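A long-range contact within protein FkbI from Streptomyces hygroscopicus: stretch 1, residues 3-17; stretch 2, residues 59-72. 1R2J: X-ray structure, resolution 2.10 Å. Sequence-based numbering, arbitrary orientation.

Stretch 1 3-17: ERDALLTDLVGDRAA
Stretch 2 59-72: EFTAHVGSLCSSLR

The helix from Asp 5 to Val 12 and the helix that passes through Glu 59 to Gly 65 run side by side in nearly the same direction: their N-to-C directions differ by 20° (signed crossing angle -20°) and their axes approach to 9.8 Å. The CA-CA pairs fix the register: Asp 5 with Phe 60 at 6.4 Å, Leu 8 with Val 64 at 6.8 Å, Val 12 with Leu 67 at 6.9 Å, and Ala 16 with Cys 68 at 5.8 Å. The contact buries 579 Å², summed over both sides, and no direct hydrogen bond crosses it, so its evidence lies in packing distances.

Phe 60 covers the most surface. Its CA-to-CB bond points sideways, but chi1 of 170° (t) and chi2 of 51° bring the ring nearer stretch 1. Arg 4, at the N-cap position with chi1 and chi2 both t, lays CG over one face of the Phe 60 ring, 3.7 Å from that ring's centroid and 24° off the normal, a CH-pi contact. The ring edge meets Asp 5 OD1 at 3.1 Å from Phe 60 CD1, and Leu 8 CD2 at 3.8 Å from Phe 60 CE1. Asp 5 (chi1 -61°, m) also reaches stretch 2 through one water, which donates to Asp 5 OD2 (3.0 Å) and to Glu 59 O (2.8 Å).

The CA-to-CB bond of Leu 67 (chi1 m, chi2 t) points toward stretch 1, and CD1 inserts beside its backbone: Leu 67 CD1 lies 3.4 Å from Leu 8 O, 3.8 Å from Thr 9 CA and 3.6 Å from Val 12 CG2. Leu 8 O still accepts from Val 12 N at 2.9 Å, so the methyl packs against a carbonyl already engaged in the helix.

Leu 8 is a knob, seated among Phe 60, Val 64, Leu 67 and Leu 71. Its chi1 of -98° lies between wells, with chi2 at -64° (m). Leu 8 CG is 3.9 Å from Val 64 CG2, and Leu 8 CD1 is 3.9 Å from Leu 71 CD2.

His 63 (chi1 -176°, t; chi2 -100°) takes Asp 5 CB over one face, 3.5 Å from the His 63 ring centroid and 18° off the normal. At its edge, His 63 CE1 is 3.2 Å from Thr 9 CG2.

Beyond Val 12, Gly 13 leaves helical geometry (phi/psi 19/70). After this turn, Ala 16 CB packs 3.5 Å from Leu 67 O and 4.1 Å from Cys 68 CB. Cys 68 (chi1 t) caps the helix that starts at Ser 69: Leu 71 N donates to Cys 68 SG at 3.3 Å, with an N-H...S angle of 167°.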

# COMPACT_ATOMS: atom_id res chain seq x y z
N GLU A 3 18.67 14.19 0.05
CA GLU A 3 17.81 14.01 -1.16
C GLU A 3 16.96 12.75 -1.07
O GLU A 3 17.39 11.75 -0.48
CB GLU A 3 18.68 13.95 -2.41
CG GLU A 3 19.13 15.33 -2.88
CD GLU A 3 20.05 16.00 -1.88
OE1 GLU A 3 21.16 15.46 -1.64
OE2 GLU A 3 19.65 17.06 -1.34
N ARG A 4 15.76 12.80 -1.64
CA ARG A 4 14.88 11.64 -1.61
C ARG A 4 13.59 11.92 -2.37
O ARG A 4 13.23 11.20 -3.30
CB ARG A 4 14.55 11.26 -0.16
CG ARG A 4 13.81 9.95 -0.01
CD ARG A 4 13.59 9.60 1.47
NE ARG A 4 14.84 9.29 2.16
CZ ARG A 4 15.21 9.84 3.31
NH1 ARG A 4 14.43 10.74 3.90
NH2 ARG A 4 16.37 9.51 3.87
N ASP A 5 12.89 12.98 -1.97
CA ASP A 5 11.65 13.35 -2.64
C ASP A 5 11.95 13.99 -3.99
O ASP A 5 11.27 13.72 -4.97
CB ASP A 5 10.84 14.31 -1.78
CG ASP A 5 10.46 13.71 -0.43
OD1 ASP A 5 10.66 12.50 -0.21
OD2 ASP A 5 9.95 14.47 0.41
N ALA A 6 12.99 14.82 -4.03
CA ALA A 6 13.37 15.49 -5.28
C ALA A 6 13.71 14.43 -6.32
O ALA A 6 13.33 14.54 -7.49
CB ALA A 6 14.57 16.40 -5.04
N LEU A 7 14.42 13.40 -5.87
CA LEU A 7 14.82 12.30 -6.74
C LEU A 7 13.60 11.62 -7.38
O LEU A 7 13.62 11.32 -8.57
CB LEU A 7 15.62 11.26 -5.95
CG LEU A 7 15.94 9.95 -6.67
CD1 LEU A 7 16.96 10.21 -7.75
CD2 LEU A 7 16.48 8.92 -5.68
N LEU A 8 12.56 11.38 -6.57
CA LEU A 8 11.34 10.71 -7.02
C LEU A 8 10.52 11.63 -7.90
O LEU A 8 9.78 11.18 -8.78
CB LEU A 8 10.47 10.32 -5.82
CG LEU A 8 10.65 8.85 -5.44
CD1 LEU A 8 10.17 7.95 -6.59
CD2 LEU A 8 12.10 8.61 -5.13
N THR A 9 10.63 12.93 -7.64
CA THR A 9 9.89 13.87 -8.46
C THR A 9 10.51 13.73 -9.82
O THR A 9 9.82 13.87 -10.84
CB THR A 9 10.12 15.37 -8.18
OG1 THR A 9 11.46 15.74 -8.53
CG2 THR A 9 9.80 15.70 -6.75
N ASP A 10 11.83 13.52 -9.91
CA ASP A 10 12.21 13.44 -11.29
C ASP A 10 12.30 12.11 -12.01
O ASP A 10 12.32 12.05 -13.23
CB ASP A 10 13.34 14.42 -11.73
CG ASP A 10 13.54 15.68 -10.89
OD1 ASP A 10 14.59 15.87 -10.28
OD2 ASP A 10 12.60 16.50 -10.91
N LEU A 11 12.32 11.08 -11.17
CA LEU A 11 12.29 9.71 -11.55
C LEU A 11 10.88 9.71 -12.18
O LEU A 11 10.73 9.54 -13.38
CB LEU A 11 12.36 8.79 -10.32
CG LEU A 11 13.73 8.12 -10.17
CD1 LEU A 11 14.81 9.17 -10.33
CD2 LEU A 11 13.85 7.42 -8.84
N VAL A 12 9.84 9.97 -11.38
CA VAL A 12 8.47 10.04 -11.92
C VAL A 12 8.44 11.07 -13.06
O VAL A 12 7.97 10.78 -14.17
CB VAL A 12 7.41 10.50 -10.86
CG1 VAL A 12 6.02 10.60 -11.51
CG2 VAL A 12 7.37 9.52 -9.70
N GLY A 13 8.95 12.26 -12.75
CA GLY A 13 9.02 13.36 -13.68
C GLY A 13 8.14 13.36 -14.92
O GLY A 13 8.64 13.20 -16.04
N ASP A 14 6.84 13.52 -14.73
CA ASP A 14 5.93 13.57 -15.86
C ASP A 14 5.90 12.30 -16.70
O ASP A 14 6.35 12.29 -17.85
CB ASP A 14 6.30 14.76 -16.75
CG ASP A 14 5.39 14.90 -17.94
OD1 ASP A 14 4.20 15.24 -17.74
OD2 ASP A 14 5.87 14.67 -19.08
N ARG A 15 5.40 11.22 -16.12
CA ARG A 15 5.29 9.94 -16.81
C ARG A 15 4.17 9.12 -16.17
O ARG A 15 3.80 8.06 -16.67
CB ARG A 15 6.62 9.17 -16.74
CG ARG A 15 7.65 9.60 -17.78
CD ARG A 15 8.94 8.78 -17.67
NE ARG A 15 9.81 9.27 -16.61
CZ ARG A 15 10.59 10.34 -16.72
NH1 ARG A 15 11.35 10.72 -15.69
NH2 ARG A 15 10.64 11.03 -17.85
N ALA A 16 3.63 9.64 -15.07
CA ALA A 16 2.56 8.95 -14.35
C ALA A 16 1.34 8.70 -15.24
O ALA A 16 0.79 7.60 -15.25
CB ALA A 16 2.16 9.76 -13.12
N ALA A 17 0.94 9.72 -15.99
CA ALA A 17 -0.21 9.59 -16.89
C ALA A 17 -0.07 8.40 -17.85
O ALA A 17 -0.97 7.56 -17.96
CB ALA A 17 -0.40 10.88 -17.67
N GLU A 59 6.30 10.65 5.33
CA GLU A 59 6.24 11.83 4.48
C GLU A 59 6.82 11.50 3.11
O GLU A 59 6.39 12.05 2.10
CB GLU A 59 7.00 12.99 5.13
CG GLU A 59 6.47 13.30 6.53
CD GLU A 59 7.00 14.58 7.13
OE1 GLU A 59 8.22 14.83 7.03
OE2 GLU A 59 6.19 15.35 7.70
N PHE A 60 7.78 10.58 3.07
CA PHE A 60 8.38 10.19 1.81
C PHE A 60 7.33 9.43 0.99
O PHE A 60 7.21 9.62 -0.23
CB PHE A 60 9.61 9.30 2.03
CG PHE A 60 10.14 8.66 0.77
CD1 PHE A 60 10.40 9.43 -0.36
CD2 PHE A 60 10.38 7.29 0.72
CE1 PHE A 60 10.87 8.84 -1.54
CE2 PHE A 60 10.85 6.69 -0.44
CZ PHE A 60 11.10 7.46 -1.58
N THR A 61 6.57 8.58 1.68
CA THR A 61 5.52 7.78 1.07
C THR A 61 4.41 8.71 0.57
O THR A 61 3.84 8.50 -0.50
CB THR A 61 4.94 6.76 2.08
OG1 THR A 61 5.97 5.84 2.46
CG2 THR A 61 3.78 5.97 1.47
N ALA A 62 4.12 9.74 1.36
CA ALA A 62 3.10 10.72 1.01
C ALA A 62 3.52 11.42 -0.28
O ALA A 62 2.72 11.60 -1.19
CB ALA A 62 2.93 11.75 2.14
N HIS A 63 4.79 11.82 -0.35
CA HIS A 63 5.28 12.52 -1.54
C HIS A 63 5.20 11.64 -2.79
O HIS A 63 4.81 12.11 -3.86
CB HIS A 63 6.73 12.99 -1.32
CG HIS A 63 7.26 13.78 -2.47
ND1 HIS A 63 8.10 13.24 -3.43
CD2 HIS A 63 7.05 15.07 -2.84
CE1 HIS A 63 8.38 14.16 -4.33
NE2 HIS A 63 7.76 15.28 -4.00
N VAL A 64 5.56 10.37 -2.66
CA VAL A 64 5.48 9.46 -3.80
C VAL A 64 4.00 9.31 -4.18
O VAL A 64 3.65 9.28 -5.35
CB VAL A 64 6.08 8.08 -3.48
CG1 VAL A 64 5.91 7.14 -4.68
CG2 VAL A 64 7.54 8.22 -3.12
N GLY A 65 3.14 9.23 -3.17
CA GLY A 65 1.72 9.11 -3.43
C GLY A 65 1.19 10.28 -4.25
O GLY A 65 0.34 10.12 -5.12
N SER A 66 1.72 11.48 -3.97
CA SER A 66 1.30 12.68 -4.67
C SER A 66 1.71 12.67 -6.14
O SER A 66 1.18 13.43 -6.95
CB SER A 66 1.90 13.92 -3.99
OG SER A 66 3.28 14.07 -4.31
N LEU A 67 2.66 11.80 -6.48
CA LEU A 67 3.15 11.69 -7.86
C LEU A 67 2.47 10.57 -8.63
O LEU A 67 1.98 10.77 -9.74
CB LEU A 67 4.66 11.43 -7.85
CG LEU A 67 5.55 12.46 -7.14
CD1 LEU A 67 6.98 11.93 -7.06
CD2 LEU A 67 5.49 13.79 -7.87
N CYS A 68 2.44 9.38 -8.04
CA CYS A 68 1.83 8.21 -8.67
C CYS A 68 1.47 7.22 -7.57
O CYS A 68 2.34 6.75 -6.85
CB CYS A 68 2.80 7.56 -9.66
SG CYS A 68 2.29 5.94 -10.23
N SER A 69 0.18 6.90 -7.45
CA SER A 69 -0.25 5.97 -6.40
C SER A 69 0.03 4.51 -6.75
O SER A 69 -0.02 3.65 -5.87
CB SER A 69 -1.74 6.19 -6.08
OG SER A 69 -1.96 7.50 -5.56
N SER A 70 0.29 4.21 -8.02
CA SER A 70 0.62 2.84 -8.40
C SER A 70 2.02 2.56 -7.84
O SER A 70 2.27 1.53 -7.21
CB SER A 70 0.65 2.67 -9.92
OG SER A 70 -0.64 2.60 -10.48
N LEU A 71 2.93 3.50 -8.07
CA LEU A 71 4.29 3.37 -7.58
C LEU A 71 4.24 3.30 -6.05
O LEU A 71 4.94 2.48 -5.44
CB LEU A 71 5.14 4.57 -8.03
CG LEU A 71 6.59 4.64 -7.54
CD1 LEU A 71 7.33 3.36 -7.92
CD2 LEU A 71 7.27 5.86 -8.15
N ARG A 72 3.41 4.15 -5.45
CA ARG A 72 3.25 4.20 -4.00
C ARG A 72 2.78 2.84 -3.49
O ARG A 72 3.22 2.37 -2.44
CB ARG A 72 2.22 5.28 -3.64
CG ARG A 72 2.29 5.83 -2.22
CD ARG A 72 1.62 4.94 -1.19
NE ARG A 72 0.35 4.35 -1.61
CZ ARG A 72 -0.70 5.01 -2.11
NH1 ARG A 72 -0.66 6.33 -2.28
NH2 ARG A 72 -1.80 4.33 -2.41
O HOH W 1 7.33 14.66 1.79